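Local coordinates for nucleoporin NUP170 (Chaetomium thermophilum, PDB 5HAX), which probably serves as a structural component of the nuclear pore complex, built from an N-terminal beta-propeller followed by a helical region, at residues E39-D44 / F426-W431; P388-D393 / V406-T411. One frame throughout, in Å; residues are numbered along the deposited sequence.

Contact 1 of 2, residues E39-D44 / F426-W431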
loop_
_atom_site.group_PDB
_atom_site.type_symbol
_atom_site.label_atom_id
_atom_site.label_comp_id
_atom_site.label_asym_id
_atom_site.label_seq_id
_atom_site.Cartn_x
_atom_site.Cartn_y
_atom_site.Cartn_z
ATOM N N GLU A 39 14.046 -6.318 -14.875
ATOM C CA GLU A 39 13.447 -6.789 -16.120
ATOM C C GLU A 39 12.477 -5.706 -16.572
ATOM O O GLU A 39 11.460 -5.460 -15.914
ATOM C CB GLU A 39 12.742 -8.133 -15.955
ATOM C CG GLU A 39 12.374 -8.771 -17.291
ATOM C CD GLU A 39 11.588 -10.060 -17.145
ATOM O OE1 GLU A 39 11.562 -10.627 -16.032
ATOM O OE2 GLU A 39 10.994 -10.505 -18.150
ATOM N N MET A 40 12.803 -5.045 -17.680
ATOM C CA MET A 40 11.994 -3.950 -18.195
ATOM C C MET A 40 10.902 -4.484 -19.110
ATOM O O MET A 40 11.118 -5.433 -19.869
ATOM C CB MET A 40 12.867 -2.952 -18.955
ATOM C CG MET A 40 13.871 -2.217 -18.078
ATOM S SD MET A 40 13.092 -1.183 -16.822
ATOM C CE MET A 40 12.196 -0.013 -17.840
ATOM N N GLN A 41 9.727 -3.863 -19.031
ATOM C CA GLN A 41 8.577 -4.230 -19.842
ATOM C C GLN A 41 8.066 -3.001 -20.575
ATOM O O GLN A 41 8.026 -1.903 -20.013
ATOM C CB GLN A 41 7.446 -4.817 -18.984
ATOM C CG GLN A 41 7.865 -5.972 -18.085
ATOM C CD GLN A 41 8.200 -7.230 -18.859
ATOM O OE1 GLN A 41 8.072 -7.278 -20.083
ATOM N NE2 GLN A 41 8.630 -8.263 -18.145
ATOM N N SER A 42 7.684 -3.189 -21.834
ATOM C CA SER A 42 7.030 -2.121 -22.574
ATOM C C SER A 42 5.696 -1.786 -21.914
ATOM O O SER A 42 5.008 -2.657 -21.375
ATOM C CB SER A 42 6.820 -2.534 -24.030
ATOM O OG SER A 42 6.428 -1.428 -24.823
ATOM N N SER A 43 5.338 -0.500 -21.942
ATOM C CA SER A 43 4.132 -0.063 -21.244
ATOM C C SER A 43 2.873 -0.662 -21.855
ATOM O O SER A 43 1.864 -0.818 -21.157
ATOM C CB SER A 43 4.039 1.462 -21.250
ATOM O OG SER A 43 4.032 1.973 -22.571
ATOM N N ASP A 44 2.909 -1.003 -23.141
ATOM C CA ASP A 44 1.770 -1.603 -23.819
ATOM C C ASP A 44 1.770 -3.123 -23.726
ATOM O O ASP A 44 0.882 -3.764 -24.294
ATOM C CB ASP A 44 1.754 -1.173 -25.291
ATOM C CG ASP A 44 2.965 -1.671 -26.060
ATOM O OD1 ASP A 44 3.999 -1.965 -25.425
ATOM O OD2 ASP A 44 2.885 -1.766 -27.304
ATOM N N PHE A 426 15.396 -7.927 -7.037
ATOM C CA PHE A 426 14.847 -8.040 -8.382
ATOM C C PHE A 426 13.652 -7.106 -8.539
ATOM O O PHE A 426 12.862 -6.923 -7.610
ATOM C CB PHE A 426 14.426 -9.482 -8.670
ATOM C CG PHE A 426 15.531 -10.488 -8.494
ATOM C CD1 PHE A 426 16.572 -10.563 -9.403
ATOM C CD2 PHE A 426 15.519 -11.370 -7.424
ATOM C CE1 PHE A 426 17.586 -11.491 -9.243
ATOM C CE2 PHE A 426 16.529 -12.300 -7.261
ATOM C CZ PHE A 426 17.562 -12.359 -8.171
ATOM N N GLU A 427 13.519 -6.513 -9.727
ATOM C CA GLU A 427 12.446 -5.564 -9.997
ATOM C C GLU A 427 11.880 -5.770 -11.395
ATOM O O GLU A 427 12.583 -6.196 -12.315
ATOM C CB GLU A 427 12.924 -4.106 -9.868
ATOM C CG GLU A 427 13.045 -3.597 -8.438
ATOM C CD GLU A 427 13.318 -2.105 -8.374
ATOM O OE1 GLU A 427 12.391 -1.343 -8.026
ATOM O OE2 GLU A 427 14.457 -1.691 -8.671
ATOM N N GLN A 428 10.592 -5.461 -11.531
ATOM C CA GLN A 428 9.924 -5.299 -12.816
ATOM C C GLN A 428 9.677 -3.811 -13.032
ATOM O O GLN A 428 9.147 -3.139 -12.144
ATOM C CB GLN A 428 8.597 -6.064 -12.848
ATOM C CG GLN A 428 8.728 -7.582 -12.764
ATOM C CD GLN A 428 9.149 -8.213 -14.075
ATOM O OE1 GLN A 428 8.722 -7.789 -15.149
ATOM N NE2 GLN A 428 9.987 -9.237 -13.993
ATOM N N GLY A 429 10.056 -3.300 -14.207
ATOM C CA GLY A 429 9.987 -1.879 -14.472
ATOM C C GLY A 429 9.325 -1.575 -15.802
ATOM O O GLY A 429 9.189 -2.437 -16.671
ATOM N N THR A 430 8.911 -0.317 -15.944
ATOM C CA THR A 430 8.296 0.155 -17.180
ATOM C C THR A 430 8.360 1.675 -17.227
ATOM O O THR A 430 8.501 2.342 -16.198
ATOM C CB THR A 430 6.842 -0.320 -17.306
ATOM O OG1 THR A 430 6.331 0.026 -18.600
ATOM C CG2 THR A 430 5.966 0.308 -16.227
ATOM N N TRP A 431 8.241 2.209 -18.442
ATOM C CA TRP A 431 8.228 3.646 -18.699
ATOM C C TRP A 431 6.833 4.065 -19.143
ATOM O O TRP A 431 6.326 3.561 -20.151
ATOM C CB TRP A 431 9.238 4.024 -19.779
ATOM C CG TRP A 431 10.655 4.071 -19.329
ATOM C CD1 TRP A 431 11.595 3.095 -19.482
ATOM C CD2 TRP A 431 11.308 5.161 -18.669
ATOM N NE1 TRP A 431 12.794 3.508 -18.952
ATOM C CE2 TRP A 431 12.645 4.773 -18.447
ATOM C CE3 TRP A 431 10.892 6.426 -18.242
ATOM C CZ2 TRP A 431 13.568 5.603 -17.818
ATOM C CZ3 TRP A 431 11.811 7.250 -17.614
ATOM C CH2 TRP A 431 13.133 6.835 -17.408
HETATM O O HOH W 1 8.991 0.471 -21.113
HETATM O O HOH W 2 7.148 1.690 -22.439
#
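E39 runs alongside Q428, the two side chains heading the same way, and each side-chain atom of E39 as far as OE1 has Q428 NE2 as its nearest partner across the contact. Its CG sits anti to the backbone N (chi1 -168°) and the chain stays extended, so E39 CB packs 3.6 Å from Q428 NE2, CG and CD follow past that nitrogen, and E39 OE1 accepts a bond from Q428 NE2 at 2.9 Å. The donor lies above the carboxylate plane, which stands 72° from the amide, although OE1 itself lies close to the plane of the Q428 amide. That NE2 also donates to D410 OD2, so two carboxylates share it. Q428 OE1 faces Q41: it accepts a bond from Q41 NE2, 3.0 Å away, on a lone pair and almost straight (172°), with the two amides nearly coplanar. A leucine here has no amide, so the bonds to E39, D410 and Q41 go, which would probably leave the E39 and Q41 side chains less firmly placed. Strand 39-41 is an outermost strand of this propeller-blade sheet and pairs parallel with 427-433, while the other pairings in the sheet are antiparallel; E39 N, E39 O and Q41 N all bond across. On the face of M40, a bent side chain lays SD over the backbone of G429, where a CB would clash, and carries M40 CE to 3.6 Å from W431 CD1. The indole NE1 is bonded to E353 O. T430 OG1 donates to Q41 O at 2.9 Å, water 1 gives that carbonyl a second bond, and water 2 bridges S43 N to W431 O.

Contact 2 of 2, residues P388-D393 / V406-T411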
loop_
_atom_site.group_PDB
_atom_site.type_symbol
_atom_site.label_atom_id
_atom_site.label_comp_id
_atom_site.label_asym_id
_atom_site.label_seq_id
_atom_site.Cartn_x
_atom_site.Cartn_y
_atom_site.Cartn_z
ATOM N N PRO A 388 4.841 -2.143 -0.952
ATOM C CA PRO A 388 6.067 -2.827 -0.528
ATOM C C PRO A 388 7.298 -2.471 -1.366
ATOM O O PRO A 388 8.251 -3.251 -1.394
ATOM C CB PRO A 388 5.700 -4.297 -0.704
ATOM C CG PRO A 388 4.827 -4.289 -1.912
ATOM C CD PRO A 388 4.084 -2.965 -1.911
ATOM N N GLY A 389 7.281 -1.321 -2.039
ATOM C CA GLY A 389 8.433 -0.881 -2.807
ATOM C C GLY A 389 8.110 -0.278 -4.159
ATOM O O GLY A 389 9.015 -0.073 -4.975
ATOM N N TYR A 390 6.835 0.006 -4.416
ATOM C CA TYR A 390 6.444 0.665 -5.658
ATOM C C TYR A 390 7.165 2.003 -5.781
ATOM O O TYR A 390 7.051 2.857 -4.899
ATOM C CB TYR A 390 4.929 0.876 -5.687
ATOM C CG TYR A 390 4.094 -0.362 -5.430
ATOM C CD1 TYR A 390 4.495 -1.615 -5.887
ATOM C CD2 TYR A 390 2.896 -0.273 -4.729
ATOM C CE1 TYR A 390 3.721 -2.740 -5.650
ATOM C CE2 TYR A 390 2.119 -1.389 -4.490
ATOM C CZ TYR A 390 2.533 -2.619 -4.952
ATOM O OH TYR A 390 1.752 -3.727 -4.704
ATOM N N PHE A 391 7.895 2.190 -6.880
ATOM C CA PHE A 391 8.785 3.333 -7.062
ATOM C C PHE A 391 8.356 4.127 -8.289
ATOM O O PHE A 391 8.258 3.571 -9.386
ATOM C CB PHE A 391 10.236 2.859 -7.200
ATOM C CG PHE A 391 11.216 3.952 -7.537
ATOM C CD1 PHE A 391 11.290 5.100 -6.770
ATOM C CD2 PHE A 391 12.086 3.810 -8.607
ATOM C CE1 PHE A 391 12.199 6.098 -7.075
ATOM C CE2 PHE A 391 12.997 4.802 -8.914
ATOM C CZ PHE A 391 13.055 5.945 -8.144
ATOM N N PHE A 392 8.105 5.423 -8.099
ATOM C CA PHE A 392 7.787 6.356 -9.176
ATOM C C PHE A 392 8.884 7.407 -9.252
ATOM O O PHE A 392 9.178 8.064 -8.248
ATOM C CB PHE A 392 6.437 7.046 -8.941
ATOM C CG PHE A 392 5.246 6.137 -9.076
ATOM C CD1 PHE A 392 4.422 6.219 -10.183
ATOM C CD2 PHE A 392 4.940 5.216 -8.089
ATOM C CE1 PHE A 392 3.320 5.393 -10.310
ATOM C CE2 PHE A 392 3.838 4.386 -8.212
ATOM C CZ PHE A 392 3.030 4.477 -9.322
ATOM N N ASP A 393 9.477 7.579 -10.436
ATOM C CA ASP A 393 10.534 8.567 -10.649
ATOM C C ASP A 393 10.178 9.445 -11.838
ATOM O O ASP A 393 9.946 8.940 -12.941
ATOM C CB ASP A 393 11.889 7.895 -10.884
ATOM C CG ASP A 393 13.040 8.888 -10.879
ATOM O OD1 ASP A 393 12.815 10.066 -10.532
ATOM O OD2 ASP A 393 14.174 8.492 -11.211
ATOM N N VAL A 406 8.446 3.594 -13.543
ATOM C CA VAL A 406 7.679 2.948 -12.486
ATOM C C VAL A 406 8.140 1.502 -12.378
ATOM O O VAL A 406 8.215 0.792 -13.387
ATOM C CB VAL A 406 6.161 3.015 -12.746
ATOM C CG1 VAL A 406 5.404 2.710 -11.467
ATOM C CG2 VAL A 406 5.768 4.383 -13.283
ATOM N N SER A 407 8.450 1.069 -11.156
ATOM C CA SER A 407 8.953 -0.276 -10.924
ATOM C C SER A 407 8.349 -0.837 -9.645
ATOM O O SER A 407 7.879 -0.102 -8.772
ATOM C CB SER A 407 10.487 -0.303 -10.834
ATOM O OG SER A 407 10.948 0.482 -9.748
ATOM N N ALA A 408 8.374 -2.157 -9.549
ATOM C CA ALA A 408 7.887 -2.880 -8.387
ATOM C C ALA A 408 8.861 -4.004 -8.088
ATOM O O ALA A 408 9.624 -4.420 -8.967
ATOM C CB ALA A 408 6.484 -3.453 -8.622
ATOM N N PRO A 409 8.869 -4.512 -6.856
ATOM C CA PRO A 409 9.655 -5.717 -6.581
ATOM C C PRO A 409 9.160 -6.862 -7.447
ATOM O O PRO A 409 7.966 -6.968 -7.737
ATOM C CB PRO A 409 9.403 -5.982 -5.090
ATOM C CG PRO A 409 8.849 -4.715 -4.541
ATOM C CD PRO A 409 8.132 -4.050 -5.669
ATOM N N ASP A 410 10.090 -7.713 -7.884
ATOM C CA ASP A 410 9.721 -8.928 -8.608
ATOM C C ASP A 410 9.313 -9.959 -7.560
ATOM O O ASP A 410 10.048 -10.895 -7.234
ATOM C CB ASP A 410 10.862 -9.417 -9.491
ATOM C CG ASP A 410 10.405 -10.442 -10.517
ATOM O OD1 ASP A 410 9.367 -11.096 -10.286
ATOM O OD2 ASP A 410 11.075 -10.589 -11.558
ATOM N N THR A 411 8.109 -9.761 -7.016
ATOM C CA THR A 411 7.625 -10.595 -5.921
ATOM C C THR A 411 7.689 -12.075 -6.271
ATOM O O THR A 411 8.047 -12.906 -5.429
ATOM C CB THR A 411 6.194 -10.195 -5.561
ATOM O OG1 THR A 411 6.146 -8.788 -5.294
ATOM C CG2 THR A 411 5.703 -10.958 -4.335
#
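F391 and S407 form an antiparallel hydrogen-bonded pair: F391 N donates to S407 O at 3.0 Å, and S407 N returns a bond to F391 O at 3.1 Å, both lying in the carbonyl planes. One residue on, the non-hydrogen-bonded pair F392 and V406 meets through side chains. V406 CG1, anti to its backbone N, sits over one face of the F392 ring, 3.7 Å from the centroid and only 15° off the normal, a clear CH-pi contact; CG2 reaches the CD1 side of the same ring. Beyond S407, the A408 methyl comes in at the edge of the Y390 ring, A408 CB lying 3.8 Å from Y390 CD1. One face of that ring is packed by P388 CD, and P388 itself follows a cis peptide bond. P409 then sets its CG 3.5 Å from P388 O. G389, between P388 and Y390, has a positive phi (138°) that would jam a CB against the preceding carbonyl, and together with Y390 it makes a classic beta bulge against strand 380-386. On the face of F391, S407 OG lies in the ring plane at its edge, 3.7 Å from F391 CD2.

The next shell fixes these groups. S407 OG bonds E427 OE1, Y390 OH bonds E462 OE1, F474 and V485 pack on F392, and F50 touches V406 and A408. D410, just after the strand, is the N-cap of helix 411-416. This is a hairpin within a propeller blade, strands 390-395 and 403-409. Two backbone bonds set the pairing, and apolar packing of buried side chains fills in around them. The hydroxyls of S407 and Y390, both buried residues, each have a carboxylate partner, and losing it would probably be costly.

In the fold
Contacts 1 and 2 belong to one five-stranded sheet, their centres about 10 Å apart, and strands 427-433 and 403-409 lie next to each other in it. They join through the backbone: T430 N lies 2.9 Å from V406 O, and A408 N 2.9 Å from Q428 O, both probable hydrogen bonds. Contact 2 is a local hairpin, its segments 13 residues apart, whereas contact 1 brings an N-terminal strand back across 382 residues to extend the same blade at its outer edge. R413, in helix 411-416, forms a salt bridge with D410 of contact 2 and a long, weak ion pair with E39 of contact 1.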